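Extracellular solute-binding protein family 1 (Arthrobacter chlorophenolicus, PDB 4R2F) binds laminaribiose as an extracellular solute-binding protein, and probably delivers such sugars to a membrane transporter for uptake. Local coordinates at residues N202-H207 with G274-G279; F194-G199 with G248-A253; G279-V284 with G289-A294. All blocks are in the same frame, centred on the assembly; numbering follows the deposited sequence. Where two conformers were deposited one is given.

Interaction 1: N202-H207 with G274-G279. With BGC (beta-D-glucopyranose), chain B; BGC (beta-D-glucopyranose), chain C.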
ATOM      1  N   ASN A 202       1.669  -7.207   9.216  1.00 28.05           N
ATOM      2  CA  ASN A 202       1.680  -5.748   9.180  1.00 28.13           C
ATOM      3  C   ASN A 202       2.856  -5.247   8.335  1.00 28.99           C
ATOM      4  O   ASN A 202       4.012  -5.338   8.742  1.00 28.17           O
ATOM      5  CB  ASN A 202       1.771  -5.210  10.611  1.00 34.97           C
ATOM      6  CG  ASN A 202       1.455  -3.750  10.693  1.00 36.72           C
ATOM      7  OD1 ASN A 202       1.267  -3.095   9.675  1.00 28.63           O
ATOM      8  ND2 ASN A 202       1.389  -3.228  11.903  1.00 32.20           N
ATOM      9  N   ASN A 203       2.535  -4.699   7.166  1.00 26.86           N
ATOM     10  CA  ASN A 203       3.522  -4.144   6.218  1.00 26.33           C
ATOM     11  C   ASN A 203       3.739  -2.627   6.300  1.00 29.48           C
ATOM     12  O   ASN A 203       4.544  -2.036   5.550  1.00 30.03           O
ATOM     13  CB  ASN A 203       3.088  -4.515   4.788  1.00 26.85           C
ATOM     14  CG  ASN A 203       3.050  -6.001   4.569  1.00 31.25           C
ATOM     15  OD1 ASN A 203       2.038  -6.577   4.167  1.00 38.90           O
ATOM     16  ND2 ASN A 203       4.147  -6.635   4.852  1.00 31.57           N
ATOM     17  N   ILE A 204       3.069  -1.982   7.241  1.00 30.70           N
ATOM     18  CA  ILE A 204       3.150  -0.527   7.334  1.00 22.41           C
ATOM     19  C   ILE A 204       4.570  -0.063   7.692  1.00 25.32           C
ATOM     20  O   ILE A 204       5.051   0.951   7.161  1.00 28.16           O
ATOM     21  CB  ILE A 204       2.103  -0.007   8.330  1.00 29.90           C
ATOM     22  CG1 ILE A 204       0.691  -0.245   7.761  1.00 37.89           C
ATOM     23  CG2 ILE A 204       2.332   1.449   8.705  1.00 35.00           C
ATOM     24  CD1 ILE A 204       0.352   0.528   6.487  1.00 39.69           C
ATOM     25  N   GLY A 205       5.239  -0.807   8.568  1.00 27.37           N
ATOM     26  CA  GLY A 205       6.636  -0.532   8.903  1.00 25.76           C
ATOM     27  C   GLY A 205       7.525  -0.556   7.681  1.00 23.92           C
ATOM     28  O   GLY A 205       8.365   0.339   7.506  1.00 29.99           O
ATOM     29  N   ASN A 206       7.351  -1.586   6.852  1.00 28.59           N
ATOM     30  CA  ASN A 206       8.063  -1.690   5.567  1.00 27.60           C
ATOM     31  C   ASN A 206       7.855  -0.417   4.774  1.00 43.02           C
ATOM     32  O   ASN A 206       8.786   0.132   4.190  1.00 27.77           O
ATOM     33  CB  ASN A 206       7.524  -2.851   4.735  1.00 35.25           C
ATOM     34  CG  ASN A 206       7.917  -4.213   5.260  1.00 36.42           C
ATOM     35  OD1 ASN A 206       7.498  -5.223   4.708  1.00 41.27           O
ATOM     36  ND2 ASN A 206       8.763  -4.257   6.272  1.00 27.11           N
ATOM     37  N   HIS A 207       6.617   0.068   4.767  1.00 30.14           N
ATOM     38  CA  HIS A 207       6.266   1.160   3.896  1.00 32.53           C
ATOM     39  C   HIS A 207       6.843   2.459   4.407  1.00 22.34           C
ATOM     40  O   HIS A 207       7.222   3.323   3.621  1.00 30.63           O
ATOM     41  CB  HIS A 207       4.759   1.267   3.758  1.00 33.95           C
ATOM     42  CG  HIS A 207       4.126   0.055   3.152  1.00 21.94           C
ATOM     43  ND1 HIS A 207       2.762  -0.135   3.112  1.00 27.34           N
ATOM     44  CD2 HIS A 207       4.675  -1.025   2.537  1.00 30.72           C
ATOM     45  CE1 HIS A 207       2.495  -1.282   2.510  1.00 26.56           C
ATOM     46  NE2 HIS A 207       3.641  -1.837   2.148  1.00 28.08           N
ATOM     47  N   GLY A 274       1.281   9.635  12.813  1.00 31.02           N
ATOM     48  CA  GLY A 274       1.910   8.561  12.070  1.00 32.25           C
ATOM     49  C   GLY A 274       1.407   8.360  10.656  1.00 30.37           C
ATOM     50  O   GLY A 274       0.468   9.002  10.225  1.00 32.91           O
ATOM     51  N   MET A 275       2.020   7.417   9.955  1.00 35.36           N
ATOM     52  CA  MET A 275       1.711   7.153   8.562  1.00 33.01           C
ATOM     53  C   MET A 275       0.788   5.957   8.508  1.00 33.15           C
ATOM     54  O   MET A 275       1.078   4.931   9.083  1.00 31.34           O
ATOM     55  CB  MET A 275       3.001   6.848   7.785  1.00 34.60           C
ATOM     56  CG  MET A 275       2.834   6.518   6.306  1.00 28.02           C
ATOM     57  SD  MET A 275       4.210   5.632   5.544  1.00 22.63           S
ATOM     58  CE  MET A 275       4.059   4.056   6.342  1.00 28.26           C
ATOM     59  N   LEU A 276      -0.348   6.106   7.851  1.00 28.48           N
ATOM     60  CA  LEU A 276      -1.227   4.974   7.643  1.00 22.11           C
ATOM     61  C   LEU A 276      -1.849   4.946   6.242  1.00 34.98           C
ATOM     62  O   LEU A 276      -1.147   4.906   5.247  1.00 36.00           O
ATOM     63  CB  LEU A 276      -2.269   4.870   8.760  1.00 28.93           C
ATOM     64  CG  LEU A 276      -2.862   3.485   9.023  1.00 36.18           C
ATOM     65  CD1 LEU A 276      -1.840   2.395   8.782  1.00 34.25           C
ATOM     66  CD2 LEU A 276      -3.452   3.368  10.413  1.00 28.66           C
ATOM     67  N   THR A 277      -3.170   4.973   6.187  1.00 30.24           N
ATOM     68  CA  THR A 277      -3.911   4.802   4.954  1.00 27.24           C
ATOM     69  C   THR A 277      -5.024   5.812   4.853  1.00 29.27           C
ATOM     70  O   THR A 277      -5.321   6.513   5.795  1.00 35.80           O
ATOM     71  CB  THR A 277      -4.568   3.416   4.869  1.00 34.15           C
ATOM     72  OG1 THR A 277      -5.644   3.341   5.803  1.00 32.64           O
ATOM     73  CG2 THR A 277      -3.569   2.326   5.155  1.00 45.62           C
ATOM     74  N   LEU A 278      -5.635   5.888   3.686  1.00 30.78           N
ATOM     75  CA  LEU A 278      -6.873   6.620   3.549  1.00 25.06           C
ATOM     76  C   LEU A 278      -7.936   5.949   4.418  1.00 33.33           C
ATOM     77  O   LEU A 278      -7.952   4.737   4.549  1.00 30.58           O
ATOM     78  CB  LEU A 278      -7.315   6.624   2.095  1.00 26.82           C
ATOM     79  CG  LEU A 278      -8.611   7.359   1.787  1.00 27.56           C
ATOM     80  CD1 LEU A 278      -8.615   7.877   0.368  1.00 32.92           C
ATOM     81  CD2 LEU A 278      -9.812   6.471   2.040  1.00 42.85           C
ATOM     82  N   GLY A 279      -8.801   6.751   5.026  1.00 31.85           N
ATOM     83  CA  GLY A 279      -9.956   6.253   5.798  1.00 29.65           C
ATOM     84  C   GLY A 279      -9.648   5.712   7.171  1.00 24.74           C
ATOM     85  O   GLY A 279     -10.357   4.858   7.665  1.00 29.40           O
TER
HETATM   86  C2  BGC B   1      -2.730  -2.074   3.187  1.00 35.34           C
HETATM   87  C3  BGC B   1      -1.699  -3.081   2.655  1.00 26.98           C
HETATM   88  C4  BGC B   1      -0.918  -3.670   3.838  1.00 27.67           C
HETATM   89  C5  BGC B   1      -1.896  -4.231   4.903  1.00 27.01           C
HETATM   90  C6  BGC B   1      -1.188  -4.906   6.084  1.00 31.84           C
HETATM   91  C1  BGC B   1      -3.582  -2.723   4.293  1.00 35.84           C
HETATM   92  O1  BGC B   1      -4.487  -1.778   4.862  1.00 52.00           O
HETATM   93  O2  BGC B   1      -3.548  -1.607   2.099  1.00 31.26           O
HETATM   94  O3  BGC B   1      -0.874  -2.406   1.667  1.00 26.46           O
HETATM   95  O4  BGC B   1      -0.027  -4.729   3.463  1.00 30.95           O
HETATM   96  O5  BGC B   1      -2.696  -3.168   5.341  1.00 33.84           O
HETATM   97  O6  BGC B   1      -0.245  -4.002   6.665  1.00 29.88           O
HETATM   98  C2  BGC C   2      -0.195  -2.438  -0.613  1.00 26.35           C
HETATM   99  C3  BGC C   2       0.251  -3.428  -1.691  1.00 29.82           C
HETATM  100  C4  BGC C   2       1.537  -4.118  -1.259  1.00 26.66           C
HETATM  101  C5  BGC C   2       1.350  -4.764   0.107  1.00 26.83           C
HETATM  102  C6  BGC C   2       2.657  -5.367   0.640  1.00 27.09           C
HETATM  103  C1  BGC C   2      -0.410  -3.260   0.646  1.00 24.00           C
HETATM  104  O2  BGC C   2      -1.390  -1.767  -0.994  1.00 27.54           O
HETATM  105  O3  BGC C   2       0.450  -2.754  -2.933  1.00 24.55           O
HETATM  106  O4  BGC C   2       1.855  -5.156  -2.177  1.00 29.45           O
HETATM  107  O5  BGC C   2       0.857  -3.805   1.048  1.00 23.42           O
HETATM  108  O6  BGC C   2       3.675  -4.365   0.859  1.00 26.87           O
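Ile204, His207, Met275 and Leu276 form a buried apolar contact joining the first turn of helix 204-215 to the end of strand 273-275, in the wall of the sugar pocket. No hydrogen bond crosses it. The two branches of Ile204 part ways: CD1 meets Leu276 CD1 at 3.7 Å, the side chains crossing at about a right angle, while CG2 lies 3.9 Å from Met275 CE. A bend at the Met275 sulfur (chi3 69°) lays that methyl against the helix backbone, 3.4 Å from Ile204 O, and beside His207 CB at 3.9 Å. Replacing Ile204 by an alanine would probably leave Leu276 CD1 and Met275 CE without their partner on that side chain and open a gap between helix and strand.

The same turn also binds the disaccharide. Asn203 N donates to O6 of the chain B glucose (2.9 Å), and His207 NE2 to O6 of the chain C glucose (2.8 Å, nearly straight at 172°). Asn202 OD1 caps the turn by accepting from Ile204 N at 3.2 Å. Around the contact, Met275 rests on Arg156 and Leu158 of strand 145-161, which pairs antiparallel with strand 273-275, and Trp266 of helix 259-267 packs on Leu276.

Interaction 2: F194-G199 with G248-A253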
ATOM      1  N   PHE A 194       5.027   8.678  16.788  1.00 33.94           N
ATOM      2  CA  PHE A 194       5.080   8.194  15.424  1.00 30.37           C
ATOM      3  C   PHE A 194       4.718   6.715  15.419  1.00 26.37           C
ATOM      4  O   PHE A 194       5.586   5.822  15.556  1.00 33.36           O
ATOM      5  CB  PHE A 194       6.461   8.459  14.815  1.00 32.77           C
ATOM      6  CG  PHE A 194       6.470   8.541  13.317  1.00 42.94           C
ATOM      7  CD1 PHE A 194       5.872   9.602  12.663  1.00 37.42           C
ATOM      8  CD2 PHE A 194       7.124   7.594  12.568  1.00 75.64           C
ATOM      9  CE1 PHE A 194       5.890   9.691  11.288  1.00 39.61           C
ATOM     10  CE2 PHE A 194       7.158   7.685  11.197  1.00101.70           C
ATOM     11  CZ  PHE A 194       6.530   8.728  10.552  1.00 61.48           C
ATOM     12  N   ALA A 195       3.425   6.464  15.246  1.00 27.20           N
ATOM     13  CA  ALA A 195       2.870   5.141  15.373  1.00 28.87           C
ATOM     14  C   ALA A 195       3.133   4.388  14.099  1.00 32.09           C
ATOM     15  O   ALA A 195       2.896   4.900  12.994  1.00 31.47           O
ATOM     16  CB  ALA A 195       1.378   5.211  15.645  1.00 29.40           C
ATOM     17  N   THR A 196       3.624   3.173  14.269  1.00 32.96           N
ATOM     18  CA  THR A 196       3.861   2.259  13.162  1.00 27.33           C
ATOM     19  C   THR A 196       3.824   0.823  13.710  1.00 38.19           C
ATOM     20  O   THR A 196       3.527   0.617  14.877  1.00 33.58           O
ATOM     21  CB  THR A 196       5.171   2.589  12.427  1.00 34.93           C
ATOM     22  OG1 THR A 196       5.177   1.926  11.163  1.00 28.42           O
ATOM     23  CG2 THR A 196       6.381   2.159  13.227  1.00 29.74           C
ATOM     24  N   GLY A 197       4.105  -0.157  12.865  1.00 25.16           N
ATOM     25  CA  GLY A 197       4.125  -1.523  13.290  1.00 32.02           C
ATOM     26  C   GLY A 197       4.702  -2.423  12.235  1.00 36.84           C
ATOM     27  O   GLY A 197       4.467  -2.207  11.051  1.00 28.46           O
ATOM     28  N   SER A 198       5.413  -3.456  12.677  1.00 27.36           N
ATOM     29  CA  SER A 198       6.000  -4.461  11.780  1.00 20.64           C
ATOM     30  C   SER A 198       5.769  -5.884  12.228  1.00 32.99           C
ATOM     31  O   SER A 198       6.492  -6.803  11.812  1.00 27.34           O
ATOM     32  CB  SER A 198       7.499  -4.205  11.583  1.00 28.65           C
ATOM     33  OG  SER A 198       8.219  -4.381  12.787  1.00 31.18           O
ATOM     34  N   GLY A 199       4.715  -6.085  13.012  1.00 30.78           N
ATOM     35  CA  GLY A 199       4.363  -7.425  13.459  1.00 32.86           C
ATOM     36  C   GLY A 199       3.864  -8.268  12.323  1.00 30.82           C
ATOM     37  O   GLY A 199       3.761  -7.786  11.192  1.00 36.45           O
ATOM     38  N   GLY A 248      12.293   7.276  21.756  1.00 33.33           N
ATOM     39  CA  GLY A 248      10.992   6.740  22.152  1.00 39.51           C
ATOM     40  C   GLY A 248       9.813   7.419  21.476  1.00 41.65           C
ATOM     41  O   GLY A 248       8.710   7.354  21.968  1.00 34.47           O
ATOM     42  N   VAL A 249      10.052   8.112  20.372  1.00 30.63           N
ATOM     43  CA  VAL A 249       8.964   8.701  19.559  1.00 33.77           C
ATOM     44  C   VAL A 249       8.264   7.584  18.784  1.00 24.01           C
ATOM     45  O   VAL A 249       7.034   7.554  18.655  1.00 32.83           O
ATOM     46  CB  VAL A 249       9.531   9.773  18.610  1.00 35.15           C
ATOM     47  CG1 VAL A 249       8.493  10.247  17.595  1.00 38.71           C
ATOM     48  CG2 VAL A 249      10.074  10.935  19.439  1.00 36.02           C
ATOM     49  N   ILE A 250       9.071   6.675  18.256  1.00 31.50           N
ATOM     50  CA  ILE A 250       8.574   5.378  17.857  1.00 31.61           C
ATOM     51  C   ILE A 250       8.541   4.524  19.117  1.00 31.52           C
ATOM     52  O   ILE A 250       9.504   4.501  19.893  1.00 34.42           O
ATOM     53  CB  ILE A 250       9.452   4.758  16.741  1.00 26.04           C
ATOM     54  CG1 ILE A 250       9.225   5.539  15.430  1.00 26.57           C
ATOM     55  CG2 ILE A 250       9.141   3.288  16.562  1.00 37.11           C
ATOM     56  CD1 ILE A 250      10.109   5.122  14.259  1.00 35.68           C
ATOM     57  N   ASP A 251       7.422   3.832  19.289  1.00 31.38           N
ATOM     58  CA  ASP A 251       7.138   2.975  20.443  1.00 35.57           C
ATOM     59  C   ASP A 251       8.138   1.831  20.388  1.00 32.30           C
ATOM     60  O   ASP A 251       8.335   1.224  19.317  1.00 28.93           O
ATOM     61  CB  ASP A 251       5.692   2.475  20.303  1.00 32.84           C
ATOM     62  CG  ASP A 251       5.214   1.568  21.445  1.00 33.94           C
ATOM     63  OD1 ASP A 251       5.989   0.852  22.118  1.00 29.67           O
ATOM     64  OD2 ASP A 251       3.976   1.535  21.621  1.00 33.40           O
ATOM     65  N   PRO A 252       8.810   1.540  21.518  1.00 35.50           N
ATOM     66  CA  PRO A 252       9.810   0.480  21.476  1.00 36.94           C
ATOM     67  C   PRO A 252       9.235  -0.894  21.107  1.00 35.00           C
ATOM     68  O   PRO A 252       9.985  -1.751  20.617  1.00 34.15           O
ATOM     69  CB  PRO A 252      10.379   0.472  22.911  1.00 34.80           C
ATOM     70  CG  PRO A 252       9.285   1.047  23.740  1.00 38.96           C
ATOM     71  CD  PRO A 252       8.693   2.122  22.868  1.00 40.34           C
ATOM     72  N   ALA A 253       7.933  -1.115  21.317  1.00 32.95           N
ATOM     73  CA  ALA A 253       7.318  -2.384  20.880  1.00 30.15           C
ATOM     74  C   ALA A 253       6.722  -2.317  19.472  1.00 33.13           C
ATOM     75  O   ALA A 253       6.122  -3.284  19.041  1.00 29.47           O
ATOM     76  CB  ALA A 253       6.244  -2.822  21.847  1.00 24.49           C
TER
HETATM   77  O   HOH W   1       5.621   3.463  17.040  1.00 27.17           O
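Phe194 and Val249 supply the one direct hydrogen bond between these two loops: Phe194 N reaches Val249 O at 3.0 Å, but the angle at the hydrogen is 129°, so the bond is weak. A water strengthens the link. It donates to Phe194 O at 2.8 Å and accepts from Asp251 N at 2.9 Å, with a longer, weak bond from Thr196 N as a third. The bridge thus supplies partners for main-chain atoms of both loops where they do not meet directly.

The apolar contacts flank this polar seam. Phe194 CB lies 3.9 Å from Val249 CG1 and 4.1 Å from Ile250 CG1. With CG swung away from its own backbone N (chi1 -156°), the phenyl ring runs alongside Ile250, both side chains pointing the same way, and Ile250 CG1 sits at the ring edge rather than over a face. The same CG1 is 3.7 Å from Phe194 O. Leu244 of helix 232-246 touches Phe194, Val249 and Ile250, and Leu408 of helix 398-408 lies against Ile250 and Thr196.

Turn motifs fix the shape of segment 248-253. Gly248, at positive phi, ends helix 232-246 in a Schellman motif. Three residues on, Asp251 OD1 accepts from Ala253 N at 2.9 Å, from above the carboxylate plane, which makes an Asx turn; its OD2 bonds to Tyr257 and Gln265. The whole is a water-bridged meeting of two connecting loops, a Schellman-capped helix end followed by an Asx turn, packed against helices 232-246, 204-215 and 398-408 in one lobe of a solute-binding protein.

Interaction 3: G279-V284 with G289-A294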
ATOM      1  N   GLY A 279      -8.801   6.751   5.026  1.00 31.85           N
ATOM      2  CA  GLY A 279      -9.956   6.253   5.798  1.00 29.65           C
ATOM      3  C   GLY A 279      -9.648   5.712   7.171  1.00 24.74           C
ATOM      4  O   GLY A 279     -10.357   4.858   7.665  1.00 29.40           O
ATOM      5  N   VAL A 280      -8.618   6.235   7.820  1.00 25.76           N
ATOM      6  CA  VAL A 280      -8.249   5.728   9.129  1.00 28.00           C
ATOM      7  C   VAL A 280      -9.386   5.742  10.175  1.00 29.65           C
ATOM      8  O   VAL A 280      -9.557   4.755  10.868  1.00 32.90           O
ATOM      9  CB  VAL A 280      -7.015   6.475   9.692  1.00 29.50           C
ATOM     10  CG1 VAL A 280      -6.820   6.211  11.183  1.00 31.28           C
ATOM     11  CG2 VAL A 280      -5.751   6.100   8.925  1.00 37.92           C
ATOM     12  N   PRO A 281     -10.158   6.847  10.311  1.00 34.10           N
ATOM     13  CA  PRO A 281     -11.222   6.819  11.342  1.00 35.10           C
ATOM     14  C   PRO A 281     -12.189   5.638  11.190  1.00 32.99           C
ATOM     15  O   PRO A 281     -12.515   4.955  12.169  1.00 36.59           O
ATOM     16  CB  PRO A 281     -11.950   8.153  11.128  1.00 36.55           C
ATOM     17  CG  PRO A 281     -10.911   9.059  10.594  1.00 28.89           C
ATOM     18  CD  PRO A 281     -10.027   8.186   9.714  1.00 29.59           C
ATOM     19  N   GLU A 282     -12.571   5.371   9.950  1.00 41.15           N
ATOM     20  CA  GLU A 282     -13.522   4.321   9.624  1.00 45.55           C
ATOM     21  C   GLU A 282     -12.854   2.959   9.846  1.00 44.31           C
ATOM     22  O   GLU A 282     -13.461   2.041  10.369  1.00 37.19           O
ATOM     23  CB  GLU A 282     -13.989   4.457   8.158  1.00 47.89           C
ATOM     24  CG  GLU A 282     -14.738   5.750   7.756  1.00 71.08           C
ATOM     25  CD  GLU A 282     -13.997   7.097   7.970  1.00189.36           C
ATOM     26  OE1 GLU A 282     -12.850   7.381   7.486  1.00 27.20           O
ATOM     27  OE2 GLU A 282     -14.629   7.942   8.628  1.00 65.94           O
ATOM     28  N   ARG A 283     -11.599   2.847   9.427  1.00 34.59           N
ATOM     29  CA  ARG A 283     -10.827   1.613   9.606  0.50 47.53           C
ATOM     30  C   ARG A 283     -10.702   1.221  11.071  1.00 43.01           C
ATOM     31  O   ARG A 283     -10.851   0.066  11.400  1.00 39.57           O
ATOM     32  CB  ARG A 283      -9.429   1.735   9.003  0.50 36.58           C
ATOM     33  CG  ARG A 283      -8.568   0.484   9.175  0.50 40.88           C
ATOM     34  CD  ARG A 283      -9.302  -0.764   8.711  0.50 56.30           C
ATOM     35  NE  ARG A 283      -8.490  -1.969   8.819  0.50 49.22           N
ATOM     36  CZ  ARG A 283      -8.715  -2.930   9.698  0.50 34.11           C
ATOM     37  NH1 ARG A 283      -9.734  -2.834  10.550  0.50 29.37           N
ATOM     38  NH2 ARG A 283      -7.931  -3.988   9.713  0.50 39.58           N
ATOM     39  N   VAL A 284     -10.452   2.186  11.951  1.00 37.60           N
ATOM     40  CA  VAL A 284     -10.220   1.876  13.348  1.00 34.85           C
ATOM     41  C   VAL A 284     -11.445   2.032  14.259  1.00 42.55           C
ATOM     42  O   VAL A 284     -11.347   1.749  15.448  1.00 41.25           O
ATOM     43  CB  VAL A 284      -9.002   2.656  13.912  1.00 34.66           C
ATOM     44  CG1 VAL A 284      -7.812   2.540  12.960  1.00 35.86           C
ATOM     45  CG2 VAL A 284      -9.328   4.116  14.189  1.00 34.87           C
ATOM     46  N   GLY A 289     -14.097  12.535  14.789  1.00 34.53           N
ATOM     47  CA  GLY A 289     -13.543  13.725  14.117  1.00 31.72           C
ATOM     48  C   GLY A 289     -12.196  14.131  14.714  1.00 25.99           C
ATOM     49  O   GLY A 289     -11.552  15.069  14.242  1.00 36.11           O
ATOM     50  N   ASP A 290     -11.750  13.411  15.745  1.00 30.86           N
ATOM     51  CA  ASP A 290     -10.493  13.754  16.416  1.00 32.91           C
ATOM     52  C   ASP A 290      -9.288  13.309  15.582  1.00 33.52           C
ATOM     53  O   ASP A 290      -8.238  13.941  15.642  1.00 33.26           O
ATOM     54  CB  ASP A 290     -10.437  13.154  17.823  1.00 33.71           C
ATOM     55  CG  ASP A 290      -9.398  13.801  18.702  1.00 34.62           C
ATOM     56  OD1 ASP A 290      -9.064  14.984  18.523  1.00 38.65           O
ATOM     57  OD2 ASP A 290      -8.891  13.123  19.607  1.00 44.76           O
ATOM     58  N   ILE A 291      -9.456  12.256  14.781  1.00 31.55           N
ATOM     59  CA  ILE A 291      -8.372  11.737  13.929  1.00 29.99           C
ATOM     60  C   ILE A 291      -8.487  12.357  12.550  1.00 29.59           C
ATOM     61  O   ILE A 291      -9.494  12.156  11.863  1.00 29.13           O
ATOM     62  CB  ILE A 291      -8.429  10.212  13.763  1.00 29.21           C
ATOM     63  CG1 ILE A 291      -8.235   9.520  15.119  1.00 32.26           C
ATOM     64  CG2 ILE A 291      -7.359   9.770  12.772  1.00 33.77           C
ATOM     65  CD1 ILE A 291      -8.579   8.044  15.087  1.00 35.89           C
ATOM     66  N   VAL A 292      -7.433  13.067  12.149  1.00 27.37           N
ATOM     67  CA  VAL A 292      -7.441  13.950  10.988  1.00 26.23           C
ATOM     68  C   VAL A 292      -6.174  13.805  10.137  1.00 23.85           C
ATOM     69  O   VAL A 292      -5.077  13.530  10.653  1.00 25.98           O
ATOM     70  CB  VAL A 292      -7.571  15.421  11.479  1.00 39.23           C
ATOM     71  CG1 VAL A 292      -7.359  16.422  10.357  1.00 59.72           C
ATOM     72  CG2 VAL A 292      -8.930  15.620  12.143  1.00 57.72           C
ATOM     73  N   VAL A 293      -6.320  14.003   8.833  1.00 26.75           N
ATOM     74  CA  VAL A 293      -5.140  13.969   7.919  1.00 24.85           C
ATOM     75  C   VAL A 293      -4.233  15.155   8.180  1.00 32.90           C
ATOM     76  O   VAL A 293      -4.706  16.288   8.308  1.00 28.06           O
ATOM     77  CB  VAL A 293      -5.580  13.922   6.442  1.00 25.52           C
ATOM     78  CG1 VAL A 293      -4.392  14.073   5.494  1.00 29.67           C
ATOM     79  CG2 VAL A 293      -6.289  12.607   6.165  1.00 34.82           C
ATOM     80  N   ALA A 294      -2.937  14.879   8.305  1.00 29.44           N
ATOM     81  CA  ALA A 294      -1.921  15.926   8.472  1.00 25.79           C
ATOM     82  C   ALA A 294      -1.284  16.243   7.117  1.00 24.67           C
ATOM     83  O   ALA A 294      -1.253  15.392   6.228  1.00 27.66           O
ATOM     84  CB  ALA A 294      -0.850  15.475   9.474  1.00 30.04           C
TER
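Asp290 OD2, one residue before the Ile291 that packs on Val280, Pro281 and Val284, is gripped twice: by a salt bridge from Arg161 NH2 and by a hydrogen bond with Ser163 OG. The two bonds would probably stabilise the negative charge, and they tie the start of strand 291-294 to the end of strand 145-161 and the start of helix 162-168.

Between the two segments themselves there is no hydrogen bond, and the contact is apolar, with Ile291 facing three residues of helix 280-284. The CG2 branch meets Val280 CG1 at 3.9 Å, the two side chains standing at about a right angle. On the longer branch, chi1 of -63° aims CG1 at the helix and an extended chi2 (167°) carries CD1 on to Val284 CG2, 4.1 Å away, tip to tip. Nearer the strand backbone, Pro281 CG lies 4.2 Å from Ile291 CB and 3.6 Å from Ile291 O, so the proline ring leans on backbone as well as side chain.

The helix presents Val280 and Val284 together because they are one turn apart, as the bond from Val284 N to Val280 O (2.9 Å) attests. Gly279, with positive phi, holds the N-cap position, and its O accepts from Arg283 N at 2.9 Å. Trp159 of strand 145-161 touches both Val280 and Pro281, and Trp266 of helix 259-267 packs on Val284. The axes of 280-284 and 291-294 approach to 9.1 Å, their directions 142° apart: a short helix packed roughly antiparallel to a strand of the mixed sheet, in an alpha/beta lobe of a solute-binding protein.

Overall arrangement
Of the three, interaction 1 is the one that touches the bound glucose units, Asn203 and His207 supplying hydrogen bonds; the other two lie farther off, the side chains of Thr196 in interaction 2 and Val280 in interaction 3 each being about 9 Å from a glucose. Interactions 1 and 2 have centres 12 Å apart and touch directly: Gly205 N probably bonds to Gly197 O at 3.0 Å, and Thr196 OG1 lies 3.8 Å from Ile204 CG2. Interaction 3 follows interaction 1 along the chain, sharing Gly279, with centres 13 Å apart, and strands 273-275 and 291-294 both pair with strand 145-161. Interactions 2 and 3 do not touch; their nearest atoms are about 9 Å apart.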